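Local coordinates for clan CA, family C40, NlpC/P60 superfamily cysteine peptidase (Trichomonas vaginalis, PDB 6BIO), which probably acts as a cysteine peptidase of the NlpC/P60 family that hydrolyses bacterial peptidoglycan, at residues Y49-V54 and S175-Y180; A159-T164 and M186-N191; G220-F225 and R273-K278. One frame throughout, in Å; residues are numbered along the deposited sequence.

Contact 1 ties the beta-rich N-terminal half to the NlpC/P60 domain, whereas contacts 2 and 3 lie within the peptidase part itself. Contacts 1 and 2 have centres about 11 Å apart and interleave along the sequence; helix 182-191 follows strand 179-180 directly and meets segment 49-54 through Tyr52-Gln187 and Tyr53-Asn191. Contact 3 opens after both have closed. Its centre is about 11 Å from that of contact 2, which it touches through Tyr190 and Gly220, but about 20 Å from that of contact 1. Helix 182-191 thus lies between the N-terminal strands and the six-stranded antiparallel sheet of the peptidase, linking all three contacts.

Contact 1: Y49-V54 and S175-Y180; sequences YFDYYV and SGPDTY
Tyr49 and Tyr52, the two ends of a type II beta turn in the beta-rich N-terminal half, close around Ser175 of the NlpC/P60 domain, so this is an interface between domains. The packing here is tight: Ser175 OG lies 3.2 Å from Tyr49 CB, and Ser175 CB lies 3.3 Å from Tyr52 OH. Tyr49 CB itself sits over the centre of the Tyr52 ring, which packs the two ends of the turn together. The Tyr52 hydroxyl is hydrogen-bonded to Gln187 on helix 182-191. Apolar contact comes from Phe50, whose CG is anti to the backbone N (chi1 177°); its CE2 meets Pro177 CD at 3.8 Å, the proline carbon lying at the ring edge. A cis peptide bond precedes Pro177. Beside it, the Asp51 carboxylate makes salt bridges to Arg192 and Arg22. Polar contact between the two backbones runs through water. One molecule joins Phe50 O to Ser175 O, at 2.9 Å and 2.8 Å respectively. A second lies 2.8 Å from both Phe50 O and Gly176 O and also bonds to Ser175 OG, so that Phe50 O, the carbonyl inside the turn, is gripped by two waters.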
loop_
_atom_site.group_PDB
_atom_site.type_symbol
_atom_site.label_atom_id
_atom_site.label_comp_id
_atom_site.label_asym_id
_atom_site.label_seq_id
_atom_site.Cartn_x
_atom_site.Cartn_y
_atom_site.Cartn_z
ATOM N N TYR A 49 6.940 6.564 6.779
ATOM C CA TYR A 49 8.343 6.425 6.373
ATOM C C TYR A 49 8.620 6.947 4.965
ATOM O O TYR A 49 7.748 6.969 4.097
ATOM C CB TYR A 49 8.803 4.961 6.534
ATOM C CG TYR A 49 8.673 4.521 7.959
ATOM C CD1 TYR A 49 9.596 4.910 8.907
ATOM C CD2 TYR A 49 7.545 3.831 8.394
ATOM C CE1 TYR A 49 9.477 4.546 10.230
ATOM C CE2 TYR A 49 7.386 3.507 9.700
ATOM C CZ TYR A 49 8.347 3.860 10.633
ATOM O OH TYR A 49 8.192 3.519 11.969
ATOM N N PHE A 50 9.882 7.319 4.769
ATOM C CA PHE A 50 10.359 7.842 3.503
ATOM C C PHE A 50 9.949 6.957 2.337
ATOM O O PHE A 50 10.073 5.729 2.391
ATOM C CB PHE A 50 11.886 7.915 3.584
ATOM C CG PHE A 50 12.531 8.376 2.320
ATOM C CD1 PHE A 50 12.401 9.681 1.876
ATOM C CD2 PHE A 50 13.211 7.464 1.550
ATOM C CE1 PHE A 50 12.975 10.036 0.678
ATOM C CE2 PHE A 50 13.834 7.850 0.350
ATOM C CZ PHE A 50 13.692 9.114 -0.088
ATOM N N ASP A 51 9.454 7.586 1.266
ATOM C CA ASP A 51 9.120 6.950 0.000
ATOM C C ASP A 51 7.869 6.089 0.054
ATOM O O ASP A 51 7.576 5.416 -0.920
ATOM C CB ASP A 51 10.311 6.213 -0.602
ATOM C CG ASP A 51 10.216 6.032 -2.103
ATOM O OD1 ASP A 51 9.916 7.015 -2.805
ATOM O OD2 ASP A 51 10.500 4.929 -2.594
ATOM N N TYR A 52 7.112 6.139 1.153
ATOM C CA TYR A 52 5.772 5.580 1.150
ATOM C C TYR A 52 4.850 6.463 0.318
ATOM O O TYR A 52 5.011 7.681 0.247
ATOM C CB TYR A 52 5.231 5.480 2.587
ATOM C CG TYR A 52 5.702 4.275 3.410
ATOM C CD1 TYR A 52 6.796 3.503 3.020
ATOM C CD2 TYR A 52 5.033 3.910 4.580
ATOM C CE1 TYR A 52 7.207 2.428 3.773
ATOM C CE2 TYR A 52 5.449 2.833 5.321
ATOM C CZ TYR A 52 6.528 2.090 4.923
ATOM O OH TYR A 52 6.938 1.018 5.668
ATOM N N TYR A 53 3.851 5.820 -0.283
ATOM C CA TYR A 53 2.807 6.500 -1.038
ATOM C C TYR A 53 1.518 6.555 -0.214
ATOM O O TYR A 53 1.153 5.591 0.472
ATOM C CB TYR A 53 2.567 5.775 -2.371
ATOM C CG TYR A 53 3.771 5.612 -3.273
ATOM C CD1 TYR A 53 4.877 6.406 -3.172
ATOM C CD2 TYR A 53 3.759 4.625 -4.225
ATOM C CE1 TYR A 53 5.964 6.223 -4.024
ATOM C CE2 TYR A 53 4.816 4.450 -5.108
ATOM C CZ TYR A 53 5.910 5.249 -4.987
ATOM O OH TYR A 53 6.977 5.060 -5.858
ATOM N N VAL A 54 0.818 7.684 -0.324
ATOM C CA VAL A 54 -0.433 7.900 0.391
ATOM C C VAL A 54 -1.414 8.600 -0.538
ATOM O O VAL A 54 -1.031 9.209 -1.538
ATOM C CB VAL A 54 -0.245 8.730 1.683
ATOM C CG1 VAL A 54 0.729 8.049 2.593
ATOM C CG2 VAL A 54 0.179 10.147 1.360
ATOM N N SER A 175 12.698 0.859 6.033
ATOM C CA SER A 175 11.605 0.377 5.213
ATOM C C SER A 175 11.734 0.851 3.759
ATOM O O SER A 175 10.724 1.079 3.088
ATOM C CB SER A 175 10.253 0.750 5.792
ATOM O OG SER A 175 10.176 2.131 6.006
ATOM N N GLY A 176 12.950 0.968 3.242
ATOM C CA GLY A 176 13.177 1.189 1.824
ATOM C C GLY A 176 13.495 2.611 1.459
ATOM O O GLY A 176 13.303 3.543 2.253
ATOM N N PRO A 177 13.940 2.816 0.211
ATOM C CA PRO A 177 13.924 1.827 -0.874
ATOM C C PRO A 177 15.082 0.843 -0.906
ATOM O O PRO A 177 14.946 -0.168 -1.570
ATOM C CB PRO A 177 13.984 2.705 -2.148
ATOM C CG PRO A 177 14.680 3.900 -1.693
ATOM C CD PRO A 177 14.177 4.170 -0.295
ATOM N N ASP A 178 16.193 1.127 -0.228
ATOM C CA ASP A 178 17.388 0.315 -0.404
ATOM C C ASP A 178 17.678 -0.624 0.743
ATOM O O ASP A 178 18.353 -1.635 0.521
ATOM C CB ASP A 178 18.627 1.179 -0.539
ATOM C CG ASP A 178 18.623 1.923 -1.821
ATOM O OD1 ASP A 178 18.549 1.272 -2.900
ATOM O OD2 ASP A 178 18.667 3.136 -1.743
ATOM N N THR A 179 17.218 -0.318 1.960
ATOM C CA THR A 179 17.516 -1.161 3.108
ATOM C C THR A 179 16.240 -1.398 3.903
ATOM O O THR A 179 15.293 -0.598 3.842
ATOM C CB THR A 179 18.603 -0.554 4.006
ATOM O OG1 THR A 179 18.139 0.676 4.589
ATOM C CG2 THR A 179 19.907 -0.342 3.243
ATOM N N TYR A 180 16.201 -2.521 4.629
ATOM C CA TYR A 180 14.975 -2.986 5.259
ATOM C C TYR A 180 15.297 -3.755 6.520
ATOM O O TYR A 180 16.322 -4.427 6.604
ATOM C CB TYR A 180 14.221 -3.969 4.350
ATOM C CG TYR A 180 13.549 -3.291 3.178
ATOM C CD1 TYR A 180 12.305 -2.750 3.314
ATOM C CD2 TYR A 180 14.201 -3.145 1.957
ATOM C CE1 TYR A 180 11.692 -2.109 2.281
ATOM C CE2 TYR A 180 13.628 -2.479 0.908
ATOM C CZ TYR A 180 12.359 -1.955 1.075
ATOM O OH TYR A 180 11.757 -1.255 0.051
HETATM O O HOH W 1 9.824 3.066 1.354
HETATM O O HOH W 2 11.343 4.050 4.172
#

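Contact 2: A159-T164 and M186-N191; sequences ANLVKT and MQWAYN
Ala189 CB is a small bump set against the two neighbouring side chains Leu161 and Val162: it lies 3.8 Å from Val162 CG1 and 4.2 Å from Leu161 CB. Leu161 forks around this point. Its CD1 reaches the backbone at Ala189 O (3.5 Å), while CD2 comes against Trp188 CH2 at 3.9 Å. The indole is the larger projection. Trp188 CG is anti to the backbone N (chi1 168°), and the indole beyond it presents its rim atoms CZ3 and CH2, not a face, to the backbone of Leu161; CZ3 is 3.5 Å from Leu161 O, which lies in the ring plane. That carbonyl is occupied by Thr164 OG1, which donates to it at 2.7 Å on a lone pair in the carbonyl plane. The same hydroxyl oxygen lies beside CH2. On the side of Val162, Met186 bends its chain back until CE comes 4.2 Å from Val162 CG1, and both residues also touch Met240 of strand 237-243. The helix axes pass 9.1 Å apart at 122°, with the small Ala189 where the backbones come nearest. The pair belongs to the papain-like NlpC/P60 fold; helix 182-191 corresponds to the one typically bearing the nucleophilic cysteine at its N-terminal end.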
loop_
_atom_site.group_PDB
_atom_site.type_symbol
_atom_site.label_atom_id
_atom_site.label_comp_id
_atom_site.label_asym_id
_atom_site.label_seq_id
_atom_site.Cartn_x
_atom_site.Cartn_y
_atom_site.Cartn_z
ATOM N N ALA A 159 3.860 -10.764 -3.099
ATOM C CA ALA A 159 4.992 -11.671 -3.237
ATOM C C ALA A 159 5.943 -11.175 -4.314
ATOM O O ALA A 159 7.166 -11.213 -4.136
ATOM C CB ALA A 159 4.490 -13.073 -3.572
ATOM N N ASN A 160 5.414 -10.701 -5.450
ATOM C CA ASN A 160 6.301 -10.104 -6.451
ATOM C C ASN A 160 7.053 -8.906 -5.860
ATOM O O ASN A 160 8.264 -8.749 -6.078
ATOM C CB ASN A 160 5.538 -9.691 -7.704
ATOM C CG ASN A 160 6.448 -8.899 -8.671
ATOM O OD1 ASN A 160 7.347 -9.456 -9.332
ATOM N ND2 ASN A 160 6.226 -7.596 -8.753
ATOM N N LEU A 161 6.351 -8.030 -5.134
ATOM C CA LEU A 161 7.012 -6.835 -4.595
ATOM C C LEU A 161 8.186 -7.187 -3.680
ATOM O O LEU A 161 9.243 -6.563 -3.780
ATOM C CB LEU A 161 5.990 -5.950 -3.875
ATOM C CG LEU A 161 5.155 -5.120 -4.850
ATOM C CD1 LEU A 161 3.805 -4.742 -4.278
ATOM C CD2 LEU A 161 5.924 -3.863 -5.260
ATOM N N VAL A 162 8.025 -8.167 -2.771
ATOM C CA VAL A 162 9.178 -8.491 -1.929
ATOM C C VAL A 162 10.300 -9.121 -2.741
ATOM O O VAL A 162 11.476 -8.917 -2.414
ATOM C CB VAL A 162 8.835 -9.300 -0.663
ATOM C CG1 VAL A 162 7.893 -8.543 0.235
ATOM C CG2 VAL A 162 8.276 -10.685 -1.024
ATOM N N LYS A 163 9.986 -9.868 -3.806
ATOM C CA LYS A 163 11.047 -10.399 -4.661
ATOM C C LYS A 163 11.881 -9.288 -5.265
ATOM O O LYS A 163 13.073 -9.474 -5.456
ATOM C CB LYS A 163 10.477 -11.296 -5.761
ATOM C CG LYS A 163 9.908 -12.595 -5.232
ATOM C CD LYS A 163 9.208 -13.389 -6.329
ATOM C CE LYS A 163 8.457 -14.553 -5.728
ATOM N NZ LYS A 163 7.891 -15.465 -6.799
ATOM N N THR A 164 11.272 -8.136 -5.571
ATOM C CA THR A 164 12.023 -7.030 -6.171
ATOM C C THR A 164 13.068 -6.477 -5.217
ATOM O O THR A 164 13.917 -5.672 -5.646
ATOM C CB THR A 164 11.120 -5.864 -6.621
ATOM O OG1 THR A 164 10.653 -5.103 -5.508
ATOM C CG2 THR A 164 9.960 -6.338 -7.496
ATOM N N MET A 186 7.636 -5.872 5.054
ATOM C CA MET A 186 6.225 -6.231 4.914
ATOM C C MET A 186 5.384 -4.990 4.741
ATOM O O MET A 186 4.523 -4.945 3.859
ATOM C CB MET A 186 5.757 -6.998 6.144
ATOM C CG MET A 186 6.547 -8.245 6.559
ATOM S SD MET A 186 6.606 -9.623 5.363
ATOM C CE MET A 186 8.058 -9.152 4.399
ATOM N N GLN A 187 5.618 -3.975 5.575
ATOM C CA GLN A 187 4.787 -2.779 5.514
ATOM C C GLN A 187 4.994 -2.055 4.192
ATOM O O GLN A 187 4.029 -1.595 3.572
ATOM C CB GLN A 187 5.067 -1.870 6.698
ATOM C CG GLN A 187 4.122 -0.667 6.755
ATOM C CD GLN A 187 4.466 0.317 7.839
ATOM O OE1 GLN A 187 5.589 0.828 7.918
ATOM N NE2 GLN A 187 3.497 0.627 8.673
ATOM N N TRP A 188 6.247 -1.975 3.734
ATOM C CA TRP A 188 6.544 -1.349 2.454
ATOM C C TRP A 188 5.793 -2.049 1.322
ATOM O O TRP A 188 5.212 -1.408 0.431
ATOM C CB TRP A 188 8.069 -1.374 2.217
ATOM C CG TRP A 188 8.384 -1.011 0.786
ATOM C CD1 TRP A 188 8.453 0.219 0.251
ATOM C CD2 TRP A 188 8.527 -1.933 -0.302
ATOM N NE1 TRP A 188 8.631 0.127 -1.116
ATOM C CE2 TRP A 188 8.670 -1.179 -1.478
ATOM C CE3 TRP A 188 8.558 -3.325 -0.392
ATOM C CZ2 TRP A 188 8.842 -1.780 -2.725
ATOM C CZ3 TRP A 188 8.720 -3.895 -1.627
ATOM C CH2 TRP A 188 8.830 -3.121 -2.777
ATOM N N ALA A 189 5.876 -3.378 1.268
ATOM C CA ALA A 189 5.287 -4.095 0.142
ATOM C C ALA A 189 3.795 -3.800 0.063
ATOM O O ALA A 189 3.237 -3.557 -1.013
ATOM C CB ALA A 189 5.541 -5.597 0.265
ATOM N N TYR A 190 3.107 -3.851 1.212
ATOM C CA TYR A 190 1.678 -3.564 1.197
ATOM C C TYR A 190 1.375 -2.086 0.953
ATOM O O TYR A 190 0.353 -1.759 0.328
ATOM C CB TYR A 190 0.983 -4.169 2.442
ATOM C CG TYR A 190 0.664 -5.632 2.173
ATOM C CD1 TYR A 190 -0.453 -5.941 1.435
ATOM C CD2 TYR A 190 1.480 -6.663 2.597
ATOM C CE1 TYR A 190 -0.745 -7.226 1.105
ATOM C CE2 TYR A 190 1.196 -7.972 2.261
ATOM C CZ TYR A 190 0.052 -8.252 1.546
ATOM O OH TYR A 190 -0.276 -9.539 1.183
ATOM N N ASN A 191 2.283 -1.184 1.327
ATOM C CA ASN A 191 2.120 0.226 0.979
ATOM C C ASN A 191 1.987 0.373 -0.531
ATOM O O ASN A 191 1.174 1.163 -1.016
ATOM C CB ASN A 191 3.307 1.048 1.471
ATOM C CG ASN A 191 3.162 2.499 1.054
ATOM O OD1 ASN A 191 3.741 2.955 0.064
ATOM N ND2 ASN A 191 2.337 3.225 1.774
#

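Contact 3: G220-F225 and R273-K278; sequences GDIITF and RRYWTK
Asp221 OD1 is gripped by two donors from the C-terminal segment, Arg274 NE at 2.8 Å and Trp276 NE1 at 3.0 Å. The arginine bond is nearly straight (173°) and meets the oxygen on its syn side; the indole bond is more bent (135°), arriving nearly along the C-O axis with OD1 tilted out of the ring plane. Asp221 OD2 uses its syn lone pair for Arg274 NH2, 2.8 Å away. The guanidinium therefore holds the carboxylate side-on in a two-pronged salt bridge, the planes nearly coplanar, which fixes the rotation of both groups. A bend at chi3 (-58°) turns NE toward the aspartate, and Arg274 CD rests on one face of the Trp276 indole. This buried carboxylate, with three such donors and a further bond from Leu218 N, is probably stabilised in its charged form.

The backbones next to it form an antiparallel hydrogen-bonded pair, Ile222 with Arg273: Ile222 N donates to Arg273 O, and Arg273 N to Ile222 O, each at 2.9 Å. Beside this pair a water donates to Gly220 O and Arg273 O and accepts from Tyr275 N. On the face of the sheet that carries Ile222 and Arg273, Ile222 CG1 lies 3.9 Å from Arg273 CB and CD1 touches Tyr275 CE1 at 3.7 Å. The Tyr275 hydroxyl is bonded to Gln204 O and the Arg273 guanidinium to Gly208 O.

In the six-stranded antiparallel sheet, strand 222-225 lies between 269-274 and 237-243. Ile222 packs on Val238 of the latter and on Met186 of helix 182-191, while Tyr190 of that helix touches Trp276 and hydrogen-bonds to Gly220 O.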
loop_
_atom_site.group_PDB
_atom_site.type_symbol
_atom_site.label_atom_id
_atom_site.label_comp_id
_atom_site.label_asym_id
_atom_site.label_seq_id
_atom_site.Cartn_x
_atom_site.Cartn_y
_atom_site.Cartn_z
ATOM N N GLY A 220 1.870 -13.997 -0.437
ATOM C CA GLY A 220 1.465 -12.730 0.108
ATOM C C GLY A 220 1.023 -12.778 1.552
ATOM O O GLY A 220 0.968 -11.726 2.204
ATOM N N ASP A 221 0.683 -13.958 2.066
ATOM C CA ASP A 221 0.412 -14.083 3.491
ATOM C C ASP A 221 1.709 -13.814 4.235
ATOM O O ASP A 221 2.794 -14.149 3.769
ATOM C CB ASP A 221 -0.099 -15.495 3.843
ATOM C CG ASP A 221 -1.453 -15.822 3.216
ATOM O OD1 ASP A 221 -2.142 -14.888 2.749
ATOM O OD2 ASP A 221 -1.831 -17.042 3.286
ATOM N N ILE A 222 1.599 -13.186 5.398
ATOM C CA ILE A 222 2.755 -12.994 6.271
ATOM C C ILE A 222 2.726 -14.031 7.379
ATOM O O ILE A 222 1.680 -14.574 7.733
ATOM C CB ILE A 222 2.905 -11.570 6.825
ATOM C CG1 ILE A 222 1.822 -11.214 7.822
ATOM C CG2 ILE A 222 2.996 -10.564 5.639
ATOM C CD1 ILE A 222 2.072 -9.931 8.534
ATOM N N ILE A 223 3.921 -14.396 7.832
ATOM C CA ILE A 223 4.127 -15.368 8.896
ATOM C C ILE A 223 4.946 -14.687 9.971
ATOM O O ILE A 223 6.047 -14.210 9.690
ATOM C CB ILE A 223 4.899 -16.588 8.385
ATOM C CG1 ILE A 223 4.342 -17.142 7.071
ATOM C CG2 ILE A 223 4.932 -17.650 9.449
ATOM C CD1 ILE A 223 5.423 -17.876 6.267
ATOM N N THR A 224 4.408 -14.605 11.193
ATOM C CA THR A 224 5.175 -14.057 12.304
ATOM C C THR A 224 5.780 -15.190 13.122
ATOM O O THR A 224 5.277 -16.322 13.118
ATOM C CB THR A 224 4.305 -13.161 13.178
ATOM O OG1 THR A 224 3.224 -13.937 13.690
ATOM C CG2 THR A 224 3.793 -11.975 12.360
ATOM N N PHE A 225 6.886 -14.887 13.802
ATOM C CA PHE A 225 7.671 -15.875 14.517
ATOM C C PHE A 225 8.135 -15.308 15.855
ATOM O O PHE A 225 8.324 -14.100 16.031
ATOM C CB PHE A 225 8.926 -16.285 13.731
ATOM C CG PHE A 225 8.671 -16.825 12.319
ATOM C CD1 PHE A 225 8.447 -18.184 12.116
ATOM C CD2 PHE A 225 8.674 -15.988 11.200
ATOM C CE1 PHE A 225 8.260 -18.695 10.818
ATOM C CE2 PHE A 225 8.504 -16.502 9.942
ATOM C CZ PHE A 225 8.294 -17.841 9.746
ATOM N N ARG A 273 -1.068 -14.417 8.641
ATOM C CA ARG A 273 -2.032 -13.343 8.479
ATOM C C ARG A 273 -2.127 -12.941 7.012
ATOM O O ARG A 273 -1.101 -12.759 6.330
ATOM C CB ARG A 273 -1.633 -12.107 9.289
ATOM C CG ARG A 273 -1.629 -12.295 10.788
ATOM C CD ARG A 273 -2.982 -12.618 11.322
ATOM N NE ARG A 273 -3.010 -12.586 12.779
ATOM C CZ ARG A 273 -4.094 -12.367 13.508
ATOM N NH1 ARG A 273 -5.246 -12.081 12.930
ATOM N NH2 ARG A 273 -3.999 -12.393 14.847
ATOM N N ARG A 274 -3.359 -12.771 6.548
ATOM C CA ARG A 274 -3.668 -12.455 5.154
ATOM C C ARG A 274 -4.241 -11.040 5.108
ATOM O O ARG A 274 -5.366 -10.788 5.563
ATOM C CB ARG A 274 -4.654 -13.481 4.599
ATOM C CG ARG A 274 -5.086 -13.177 3.173
ATOM C CD ARG A 274 -5.786 -14.361 2.522
ATOM N NE ARG A 274 -4.903 -15.530 2.533
ATOM C CZ ARG A 274 -5.289 -16.789 2.382
ATOM N NH1 ARG A 274 -6.562 -17.096 2.135
ATOM N NH2 ARG A 274 -4.383 -17.762 2.462
ATOM N N TYR A 275 -3.441 -10.115 4.603
ATOM C CA TYR A 275 -3.820 -8.714 4.522
ATOM C C TYR A 275 -4.411 -8.344 3.175
ATOM O O TYR A 275 -4.909 -7.227 3.021
ATOM C CB TYR A 275 -2.615 -7.825 4.832
ATOM C CG TYR A 275 -2.317 -7.695 6.302
ATOM C CD1 TYR A 275 -1.567 -8.638 6.977
ATOM C CD2 TYR A 275 -2.765 -6.593 7.004
ATOM C CE1 TYR A 275 -1.287 -8.475 8.336
ATOM C CE2 TYR A 275 -2.493 -6.437 8.360
ATOM C CZ TYR A 275 -1.757 -7.383 9.012
ATOM O OH TYR A 275 -1.433 -7.149 10.335
ATOM N N TRP A 276 -4.338 -9.226 2.183
ATOM C CA TRP A 276 -4.960 -9.019 0.885
ATOM C C TRP A 276 -6.351 -9.627 0.882
ATOM O O TRP A 276 -6.646 -10.563 1.633
ATOM C CB TRP A 276 -4.100 -9.642 -0.216
ATOM C CG TRP A 276 -3.778 -11.108 -0.065
ATOM C CD1 TRP A 276 -2.763 -11.670 0.665
ATOM C CD2 TRP A 276 -4.492 -12.179 -0.654
ATOM N NE1 TRP A 276 -2.795 -13.031 0.531
ATOM C CE2 TRP A 276 -3.849 -13.371 -0.279
ATOM C CE3 TRP A 276 -5.606 -12.251 -1.487
ATOM C CZ2 TRP A 276 -4.287 -14.607 -0.709
ATOM C CZ3 TRP A 276 -6.037 -13.475 -1.892
ATOM C CH2 TRP A 276 -5.394 -14.636 -1.505
ATOM N N THR A 277 -7.230 -9.044 0.072
ATOM C CA THR A 277 -8.623 -9.473 0.069
ATOM C C THR A 277 -9.170 -9.720 -1.312
ATOM O O THR A 277 -10.312 -10.173 -1.430
ATOM C CB THR A 277 -9.546 -8.437 0.734
ATOM O OG1 THR A 277 -9.610 -7.284 -0.083
ATOM C CG2 THR A 277 -9.074 -8.048 2.098
ATOM N N LYS A 278 -8.434 -9.396 -2.344
ATOM C CA LYS A 278 -8.904 -9.521 -3.711
ATOM C C LYS A 278 -7.670 -9.703 -4.570
ATOM O O LYS A 278 -6.543 -9.483 -4.064
ATOM C CB LYS A 278 -9.651 -8.245 -4.123
ATOM C CG LYS A 278 -8.722 -7.044 -4.155
ATOM C CD LYS A 278 -9.466 -5.727 -4.011
ATOM C CE LYS A 278 -8.484 -4.559 -3.974
ATOM N NZ LYS A 278 -9.192 -3.222 -3.984
ATOM O OXT LYS A 278 -7.807 -10.031 -5.767
HETATM O O HOH W 3 -0.681 -10.798 4.316
#